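Sp1 protein (Swine acute diarrhea syndrome coronavirus, PDB 6LPA) is an alphacoronavirus nsp1 associated with host cell proliferation and immune evasion, and probably acts by suppressing host gene expression. Local coordinates at the interface of chains A and B. Sequence-based numbering; all coordinates share one arbitrary frame. Chains: chain A/B, sp1 protein.

The interface of chains A and B. Residues chain A 66, 74, 80-83; chain B 21-22, 59-61, 77.
Two copies of nsp1 meet here in part of a two-fold symmetric homodimer interface, where a salt bridge beside an apolar patch helps hold the deposited pair together; whether this pair forms outside the crystal, the structure alone does not show. A:Arg83, in the loop before strand 85-91, makes the polar link. Its CG lies anti to the carbonyl carbon (chi1 -50°) and the chain bends at chi2, carrying the guanidinium across to B:Asp60. It grips end-on: NH1 and NH2 both donate to one carboxylate oxygen, with NH1 2.9 Å and NH2 3.0 Å from B:Asp60 OD1. OD1 lies close to the guanidinium plane, while the carboxylate is turned 37° against it. The hydroxyl OG of B:Ser59 sits over the centre of one guanidinium face, 3.1 Å above its plane.

Alongside, the ring of B:Phe61 pushes its tip into chain A. Its CZ meets A:Pro82 CB at 3.4 Å and points at A:Tyr74 OH, which lies at the ring edge, in plane. Within chain A that phenol donates to A:Glu66 OE2, so the ring tip faces a paired hydroxyl and carboxylate. B:Thr77 covers one face of the ring with its methyl CG2, offset toward the rim, and the same methyl packs crosswise on A:Pro82. The hydroxyl of B:Thr77 turns to a bridging water, with OG1 2.7 Å from water 1 and the backbone N of A:Arg81 3.0 Å from the same water.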
loop_
_atom_site.group_PDB
_atom_site.type_symbol
_atom_site.label_atom_id
_atom_site.label_comp_id
_atom_site.label_asym_id
_atom_site.label_seq_id
_atom_site.Cartn_x
_atom_site.Cartn_y
_atom_site.Cartn_z
ATOM N N GLU A 66 4.097 -9.636 -3.241
ATOM C CA GLU A 66 5.087 -10.067 -2.264
ATOM C C GLU A 66 4.829 -11.518 -1.887
ATOM O O GLU A 66 3.693 -11.998 -1.964
ATOM C CB GLU A 66 5.056 -9.205 -1.003
ATOM C CG GLU A 66 3.856 -9.418 -0.113
ATOM C CD GLU A 66 3.865 -8.470 1.086
ATOM O OE1 GLU A 66 3.652 -8.939 2.227
ATOM O OE2 GLU A 66 4.098 -7.256 0.877
ATOM N N TYR A 74 -1.550 -6.785 -4.096
ATOM C CA TYR A 74 -2.340 -5.745 -3.453
ATOM C C TYR A 74 -1.933 -4.417 -4.064
ATOM O O TYR A 74 -0.909 -4.317 -4.739
ATOM C CB TYR A 74 -2.134 -5.739 -1.936
ATOM C CG TYR A 74 -0.681 -5.598 -1.524
ATOM C CD1 TYR A 74 0.166 -6.699 -1.520
ATOM C CD2 TYR A 74 -0.163 -4.375 -1.126
ATOM C CE1 TYR A 74 1.486 -6.585 -1.148
ATOM C CE2 TYR A 74 1.175 -4.246 -0.751
ATOM C CZ TYR A 74 1.987 -5.356 -0.760
ATOM O OH TYR A 74 3.312 -5.261 -0.393
ATOM N N ALA A 80 6.806 2.027 -2.429
ATOM C CA ALA A 80 6.787 1.273 -1.178
ATOM C C ALA A 80 7.731 0.072 -1.240
ATOM O O ALA A 80 7.918 -0.552 -2.291
ATOM C CB ALA A 80 5.371 0.799 -0.847
ATOM N N ARG A 81 8.318 -0.257 -0.091
ATOM C CA ARG A 81 9.338 -1.302 0.016
ATOM C C ARG A 81 9.077 -2.209 1.217
ATOM O O ARG A 81 9.797 -2.155 2.221
ATOM C CB ARG A 81 10.735 -0.683 0.111
ATOM C CG ARG A 81 11.195 0.051 -1.135
ATOM C CD ARG A 81 11.579 -0.930 -2.230
ATOM N NE ARG A 81 12.031 -0.246 -3.439
ATOM C CZ ARG A 81 11.222 0.316 -4.328
ATOM N NH1 ARG A 81 9.903 0.276 -4.161
ATOM N NH2 ARG A 81 11.729 0.914 -5.391
ATOM N N PRO A 82 8.087 -3.096 1.134
ATOM C CA PRO A 82 7.966 -4.149 2.140
ATOM C C PRO A 82 8.977 -5.252 1.878
ATOM O O PRO A 82 9.510 -5.413 0.772
ATOM C CB PRO A 82 6.541 -4.666 1.948
ATOM C CG PRO A 82 6.325 -4.509 0.489
ATOM C CD PRO A 82 7.078 -3.253 0.071
ATOM N N ARG A 83 9.246 -6.021 2.925
ATOM C CA ARG A 83 10.083 -7.194 2.754
ATOM C C ARG A 83 9.390 -8.185 1.824
ATOM O O ARG A 83 8.157 -8.231 1.733
ATOM C CB ARG A 83 10.380 -7.850 4.104
ATOM C CG ARG A 83 10.880 -6.888 5.174
ATOM C CD ARG A 83 10.442 -7.361 6.567
ATOM N NE ARG A 83 10.908 -6.506 7.665
ATOM C CZ ARG A 83 10.110 -5.778 8.451
ATOM N NH1 ARG A 83 8.796 -5.772 8.257
ATOM N NH2 ARG A 83 10.629 -5.047 9.430
ATOM N N TYR B 21 3.370 -4.558 11.038
ATOM C CA TYR B 21 3.398 -5.983 10.740
ATOM C C TYR B 21 4.295 -6.231 9.535
ATOM O O TYR B 21 4.400 -5.370 8.655
ATOM C CB TYR B 21 1.979 -6.517 10.496
ATOM C CG TYR B 21 1.120 -6.309 11.719
ATOM C CD1 TYR B 21 1.393 -6.989 12.903
ATOM C CD2 TYR B 21 0.097 -5.374 11.722
ATOM C CE1 TYR B 21 0.630 -6.776 14.047
ATOM C CE2 TYR B 21 -0.667 -5.148 12.859
ATOM C CZ TYR B 21 -0.396 -5.854 14.016
ATOM O OH TYR B 21 -1.153 -5.634 15.140
ATOM N N PRO B 22 4.967 -7.416 9.472
ATOM C CA PRO B 22 6.021 -7.634 8.461
ATOM C C PRO B 22 5.518 -7.908 7.048
ATOM O O PRO B 22 6.197 -7.566 6.070
ATOM C CB PRO B 22 6.764 -8.856 9.009
ATOM C CG PRO B 22 5.699 -9.612 9.742
ATOM C CD PRO B 22 4.820 -8.575 10.373
ATOM N N SER B 59 9.468 -0.446 6.350
ATOM C CA SER B 59 8.943 -1.645 5.718
ATOM C C SER B 59 7.711 -2.214 6.416
ATOM O O SER B 59 7.053 -3.087 5.840
ATOM C CB SER B 59 10.038 -2.716 5.674
ATOM O OG SER B 59 10.489 -3.011 6.990
ATOM N N ASP B 60 7.398 -1.757 7.632
ATOM C CA ASP B 60 6.298 -2.316 8.412
ATOM C C ASP B 60 4.954 -1.807 7.911
ATOM O O ASP B 60 4.794 -0.616 7.619
ATOM C CB ASP B 60 6.439 -1.936 9.889
ATOM C CG ASP B 60 7.563 -2.655 10.574
ATOM O OD1 ASP B 60 7.973 -3.720 10.070
ATOM O OD2 ASP B 60 8.023 -2.159 11.622
ATOM N N PHE B 61 3.969 -2.702 7.870
ATOM C CA PHE B 61 2.632 -2.352 7.407
ATOM C C PHE B 61 1.837 -1.732 8.553
ATOM O O PHE B 61 1.827 -2.261 9.670
ATOM C CB PHE B 61 1.904 -3.583 6.846
ATOM C CG PHE B 61 2.397 -4.019 5.484
ATOM C CD1 PHE B 61 1.960 -3.378 4.339
ATOM C CD2 PHE B 61 3.305 -5.073 5.354
ATOM C CE1 PHE B 61 2.402 -3.775 3.086
ATOM C CE2 PHE B 61 3.769 -5.472 4.102
ATOM C CZ PHE B 61 3.312 -4.828 2.968
ATOM N N THR B 77 2.768 0.168 3.805
ATOM C CA THR B 77 3.976 0.381 4.590
ATOM C C THR B 77 3.983 1.801 5.145
ATOM O O THR B 77 3.484 2.736 4.517
ATOM C CB THR B 77 5.256 0.133 3.766
ATOM O OG1 THR B 77 5.479 1.205 2.832
ATOM C CG2 THR B 77 5.196 -1.221 3.013
HETATM O O HOH W 1 8.082 1.578 2.288
#